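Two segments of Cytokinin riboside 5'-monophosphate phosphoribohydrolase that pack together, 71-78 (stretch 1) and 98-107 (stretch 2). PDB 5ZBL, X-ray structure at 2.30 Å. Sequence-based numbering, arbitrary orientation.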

ATOM      1  N   GLY A  71      -7.221 -18.700  -6.795  1.00 39.36           N
ATOM      2  CA  GLY A  71      -6.969 -17.360  -7.338  1.00 42.66           C
ATOM      3  C   GLY A  71      -8.213 -16.489  -7.229  1.00 39.24           C
ATOM      4  O   GLY A  71      -9.330 -16.991  -7.325  1.00 39.91           O
ATOM      5  N   VAL A  72      -7.991 -15.187  -7.044  1.00 38.92           N
ATOM      6  CA  VAL A  72      -9.022 -14.147  -7.000  1.00 37.82           C
ATOM      7  C   VAL A  72      -8.531 -12.992  -7.911  1.00 39.47           C
ATOM      8  O   VAL A  72      -7.516 -12.356  -7.647  1.00 37.08           O
ATOM      9  CB  VAL A  72      -9.310 -13.662  -5.556  1.00 36.87           C
ATOM     10  CG1 VAL A  72     -10.529 -12.746  -5.502  1.00 40.99           C
ATOM     11  CG2 VAL A  72      -9.556 -14.846  -4.650  1.00 34.66           C
ATOM     12  N   ILE A  73      -9.286 -12.759  -8.986  1.00 40.71           N
ATOM     13  CA  ILE A  73      -8.957 -11.830 -10.035  1.00 38.91           C
ATOM     14  C   ILE A  73     -10.201 -11.027 -10.375  1.00 37.18           C
ATOM     15  O   ILE A  73     -11.288 -11.372  -9.948  1.00 37.62           O
ATOM     16  CB  ILE A  73      -8.427 -12.634 -11.238  1.00 41.89           C
ATOM     17  CG1 ILE A  73      -7.659 -11.737 -12.204  1.00 44.75           C
ATOM     18  CG2 ILE A  73      -9.549 -13.384 -11.953  1.00 42.06           C
ATOM     19  CD1 ILE A  73      -6.761 -12.526 -13.137  1.00 47.10           C
ATOM     20  N   THR A  74     -10.047  -9.925 -11.109  1.00 40.49           N
ATOM     21  CA  THR A  74     -11.193  -9.075 -11.543  1.00 39.95           C
ATOM     22  C   THR A  74     -11.478  -9.291 -12.999  1.00 44.26           C
ATOM     23  O   THR A  74     -10.603  -9.767 -13.723  1.00 41.68           O
ATOM     24  CB  THR A  74     -10.868  -7.596 -11.412  1.00 37.33           C
ATOM     25  OG1 THR A  74      -9.762  -7.284 -12.281  1.00 40.36           O
ATOM     26  CG2 THR A  74     -10.490  -7.235  -9.972  1.00 37.80           C
ATOM     27  N   GLU A  75     -12.686  -8.913 -13.442  1.00 51.42           N
ATOM     28  CA  GLU A  75     -13.012  -8.906 -14.883  1.00 55.25           C
ATOM     29  C   GLU A  75     -11.995  -8.121 -15.696  1.00 53.97           C
ATOM     30  O   GLU A  75     -11.557  -8.611 -16.735  1.00 56.01           O
ATOM     31  CB  GLU A  75     -14.433  -8.364 -15.177  1.00 60.27           C
ATOM     32  CG  GLU A  75     -15.426  -9.429 -15.601  1.00 62.96           C
ATOM     33  CD  GLU A  75     -15.103 -10.057 -16.934  1.00 64.56           C
ATOM     34  OE1 GLU A  75     -15.400  -9.455 -17.983  1.00 70.75           O
ATOM     35  OE2 GLU A  75     -14.559 -11.170 -16.931  1.00 72.23           O
ATOM     36  N   SER A  76     -11.632  -6.912 -15.235  1.00 55.20           N
ATOM     37  CA  SER A  76     -10.635  -6.090 -15.957  1.00 54.79           C
ATOM     38  C   SER A  76      -9.383  -6.863 -16.290  1.00 51.38           C
ATOM     39  O   SER A  76      -9.084  -7.070 -17.451  1.00 55.91           O
ATOM     40  CB  SER A  76     -10.258  -4.834 -15.180  1.00 56.58           C
ATOM     41  OG  SER A  76     -11.067  -3.749 -15.587  1.00 64.26           O
ATOM     42  N   LEU A  77      -8.670  -7.325 -15.264  1.00 56.50           N
ATOM     43  CA  LEU A  77      -7.417  -8.101 -15.449  1.00 54.62           C
ATOM     44  C   LEU A  77      -7.651  -9.389 -16.246  1.00 56.55           C
ATOM     45  O   LEU A  77      -6.793  -9.801 -17.020  1.00 58.44           O
ATOM     46  CB  LEU A  77      -6.774  -8.445 -14.102  1.00 54.70           C
ATOM     47  CG  LEU A  77      -6.421  -7.294 -13.141  1.00 53.76           C
ATOM     48  CD1 LEU A  77      -5.967  -7.862 -11.812  1.00 52.83           C
ATOM     49  CD2 LEU A  77      -5.360  -6.336 -13.696  1.00 54.87           C
ATOM     50  N   MET A  78      -8.832  -9.994 -16.077  1.00 64.79           N
ATOM     51  CA  MET A  78      -9.223 -11.202 -16.804  1.00 64.05           C
ATOM     52  C   MET A  78      -9.394 -10.969 -18.295  1.00 63.76           C
ATOM     53  O   MET A  78      -8.923 -11.777 -19.088  1.00 64.78           O
ATOM     54  CB  MET A  78     -10.537 -11.775 -16.250  1.00 73.75           C
ATOM     55  CG  MET A  78     -10.834 -13.198 -16.698  1.00 79.00           C
ATOM     56  SD  MET A  78      -9.671 -14.333 -15.910  1.00 86.42           S
ATOM     57  CE  MET A  78      -9.765 -15.740 -17.030  1.00 91.50           C
ATOM     58  N   ILE A  98     -13.273  -5.761  -4.118  1.00 40.93           N
ATOM     59  CA  ILE A  98     -13.865  -7.031  -3.796  1.00 39.30           C
ATOM     60  C   ILE A  98     -12.718  -8.044  -3.885  1.00 38.65           C
ATOM     61  O   ILE A  98     -12.556  -8.891  -2.983  1.00 31.77           O
ATOM     62  CB  ILE A  98     -15.095  -7.339  -4.701  1.00 39.48           C
ATOM     63  CG1 ILE A  98     -16.228  -6.336  -4.402  1.00 42.16           C
ATOM     64  CG2 ILE A  98     -15.649  -8.739  -4.441  1.00 38.21           C
ATOM     65  CD1 ILE A  98     -17.316  -6.297  -5.464  1.00 41.33           C
ATOM     66  N   ARG A  99     -11.848  -7.908  -4.890  1.00 33.13           N
ATOM     67  CA  ARG A  99     -10.751  -8.866  -4.965  1.00 36.27           C
ATOM     68  C   ARG A  99      -9.957  -8.970  -3.625  1.00 40.91           C
ATOM     69  O   ARG A  99      -9.756 -10.067  -3.089  1.00 38.70           O
ATOM     70  CB  ARG A  99      -9.856  -8.516  -6.104  1.00 38.07           C
ATOM     71  CG  ARG A  99      -8.852  -9.571  -6.424  1.00 37.65           C
ATOM     72  CD  ARG A  99      -7.703  -8.881  -7.022  1.00 37.49           C
ATOM     73  NE  ARG A  99      -6.794  -9.742  -7.713  1.00 38.25           N
ATOM     74  CZ  ARG A  99      -5.637  -9.304  -8.188  1.00 42.33           C
ATOM     75  NH1 ARG A  99      -5.268  -8.024  -7.996  1.00 35.83           N
ATOM     76  NH2 ARG A  99      -4.844 -10.155  -8.854  1.00 42.69           N
ATOM     77  N   LYS A 100      -9.587  -7.825  -3.058  1.00 42.92           N
ATOM     78  CA  LYS A 100      -8.762  -7.778  -1.850  1.00 40.90           C
ATOM     79  C   LYS A 100      -9.531  -8.220  -0.626  1.00 38.27           C
ATOM     80  O   LYS A 100      -8.993  -8.950   0.216  1.00 38.06           O
ATOM     81  CB  LYS A 100      -8.280  -6.382  -1.559  1.00 39.38           C
ATOM     82  CG  LYS A 100      -7.470  -5.733  -2.629  1.00 43.31           C
ATOM     83  CD  LYS A 100      -6.969  -4.417  -2.060  1.00 48.63           C
ATOM     84  CE  LYS A 100      -6.721  -3.357  -3.088  1.00 45.61           C
ATOM     85  NZ  LYS A 100      -6.263  -2.144  -2.347  1.00 47.55           N
ATOM     86  N   ARG A 101     -10.779  -7.802  -0.517  1.00 35.95           N
ATOM     87  CA  ARG A 101     -11.613  -8.354   0.544  1.00 38.72           C
ATOM     88  C   ARG A 101     -11.677  -9.912   0.497  1.00 37.34           C
ATOM     89  O   ARG A 101     -11.530 -10.572   1.530  1.00 32.39           O
ATOM     90  CB  ARG A 101     -12.989  -7.736   0.494  1.00 46.58           C
ATOM     91  CG  ARG A 101     -13.870  -8.051   1.692  1.00 56.38           C
ATOM     92  CD  ARG A 101     -15.342  -7.821   1.351  1.00 68.04           C
ATOM     93  NE  ARG A 101     -15.716  -6.406   1.384  1.00 70.86           N
ATOM     94  CZ  ARG A 101     -15.969  -5.706   2.486  1.00 75.98           C
ATOM     95  NH1 ARG A 101     -15.881  -6.262   3.688  1.00 71.45           N
ATOM     96  NH2 ARG A 101     -16.304  -4.421   2.384  1.00 85.42           N
ATOM     97  N   ARG A 102     -11.854 -10.490  -0.693  1.00 38.07           N
ATOM     98  CA  ARG A 102     -11.984 -11.928  -0.825  1.00 43.22           C
ATOM     99  C   ARG A 102     -10.710 -12.719  -0.509  1.00 44.23           C
ATOM    100  O   ARG A 102     -10.771 -13.794   0.144  1.00 36.92           O
ATOM    101  CB  ARG A 102     -12.508 -12.345  -2.205  1.00 47.41           C
ATOM    102  CG  ARG A 102     -13.999 -12.584  -2.245  1.00 60.99           C
ATOM    103  CD  ARG A 102     -14.458 -13.715  -1.314  1.00 66.50           C
ATOM    104  NE  ARG A 102     -14.566 -14.993  -1.987  1.00 67.90           N
ATOM    105  CZ  ARG A 102     -15.080 -16.086  -1.432  1.00 72.94           C
ATOM    106  NH1 ARG A 102     -15.147 -17.204  -2.145  1.00 74.71           N
ATOM    107  NH2 ARG A 102     -15.527 -16.081  -0.174  1.00 72.55           N
ATOM    108  N   MET A 103      -9.588 -12.192  -0.984  1.00 41.20           N
ATOM    109  CA  MET A 103      -8.270 -12.713  -0.633  1.00 40.31           C
ATOM    110  C   MET A 103      -8.063 -12.726   0.885  1.00 38.90           C
ATOM    111  O   MET A 103      -7.594 -13.717   1.441  1.00 34.90           O
ATOM    112  CB  MET A 103      -7.185 -11.914  -1.339  1.00 35.73           C
ATOM    113  CG  MET A 103      -7.217 -12.129  -2.836  1.00 40.67           C
ATOM    114  SD  MET A 103      -5.680 -11.711  -3.657  1.00 43.93           S
ATOM    115  CE  MET A 103      -5.766  -9.936  -3.564  1.00 50.60           C
ATOM    116  N   ALA A 104      -8.460 -11.653   1.546  1.00 39.19           N
ATOM    117  CA  ALA A 104      -8.357 -11.608   3.013  1.00 43.02           C
ATOM    118  C   ALA A 104      -9.288 -12.627   3.650  1.00 44.04           C
ATOM    119  O   ALA A 104      -8.873 -13.362   4.562  1.00 45.63           O
ATOM    120  CB  ALA A 104      -8.658 -10.209   3.563  1.00 40.01           C
ATOM    121  N   GLU A 105     -10.545 -12.658   3.198  1.00 44.18           N
ATOM    122  CA  GLU A 105     -11.534 -13.568   3.806  1.00 43.71           C
ATOM    123  C   GLU A 105     -11.166 -15.044   3.699  1.00 41.21           C
ATOM    124  O   GLU A 105     -11.430 -15.802   4.636  1.00 41.72           O
ATOM    125  CB  GLU A 105     -12.913 -13.379   3.212  1.00 45.69           C
ATOM    126  CG  GLU A 105     -13.649 -12.170   3.764  1.00 53.46           C
ATOM    127  CD  GLU A 105     -14.775 -11.664   2.856  1.00 59.32           C
ATOM    128  OE1 GLU A 105     -15.068 -12.303   1.818  1.00 66.74           O
ATOM    129  OE2 GLU A 105     -15.372 -10.606   3.183  1.00 70.20           O
ATOM    130  N   LEU A 106     -10.588 -15.422   2.550  1.00 36.82           N
ATOM    131  CA  LEU A 106     -10.250 -16.804   2.226  1.00 39.65           C
ATOM    132  C   LEU A 106      -9.021 -17.339   2.961  1.00 40.03           C
ATOM    133  O   LEU A 106      -8.933 -18.542   3.186  1.00 45.96           O
ATOM    134  CB  LEU A 106     -10.009 -16.994   0.711  1.00 36.19           C
ATOM    135  CG  LEU A 106     -11.216 -16.995  -0.191  1.00 39.38           C
ATOM    136  CD1 LEU A 106     -10.820 -16.924  -1.683  1.00 40.24           C
ATOM    137  CD2 LEU A 106     -12.119 -18.193   0.117  1.00 42.63           C
ATOM    138  N   GLY A 107      -8.081 -16.462   3.300  1.00 41.27           N
ATOM    139  CA  GLY A 107      -6.820 -16.869   3.917  1.00 42.94           C
ATOM    140  C   GLY A 107      -6.875 -16.800   5.420  1.00 40.48           C
ATOM    141  O   GLY A 107      -7.636 -16.020   5.995  1.00 39.12           O
TER

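Strand residues 71-74 run nearly antiparallel to helix residues 98-106, their axes 7.9 Å apart at closest approach, and two residues do most of the work of joining them: V72 and R99. Their CA atoms, 5.9 Å apart, mark the closest backbone register, and both CB atoms point toward the opposing stretch.

V72 is the strand's apolar plug. It is buried and touches four helix residues spaced along one helical face. Its CG1 packs 3.7 Å from CG of R99 and 3.9 Å from CB of R102, its CB sits 3.8 Å from CG of M103, and its CG2 meets CD1 of L106 at 3.8 Å. A compact, branched side chain suits this place: the two methyls spread along the helix. M103 and L106 supply flexible and branched apolar surface, and R102 contributes the aliphatic start of its chain.

R99 works twice. Its methylene stem covers V72, and its extended chain, with chi1 to chi3 all t, carries the guanidinium past the valine side chain to the strand backbone. There R99 NE donates to V72 O at 2.7 Å with an N-H...O angle of 166°, the one hydrogen bond between the stretches. The carbonyl lies at the guanidinium edge, near its plane, as a good donor geometry requires. CD1 of L77 lies over one face, 3.9 Å from R99 NH1, and NH2 is satisfied elsewhere in the structure.

The strand's exit is also set. T74, chi1 p, caps the following helix by accepting from L77 N at OG1 (3.2 Å), while its CG2 rests 4.1 Å from CB of R99. The hydroxyl serves the turn and the methyl serves the contact.

The rule is economical: 324 Å² buried, both sides summed, one valine filling space, one arginine both packing and bonding.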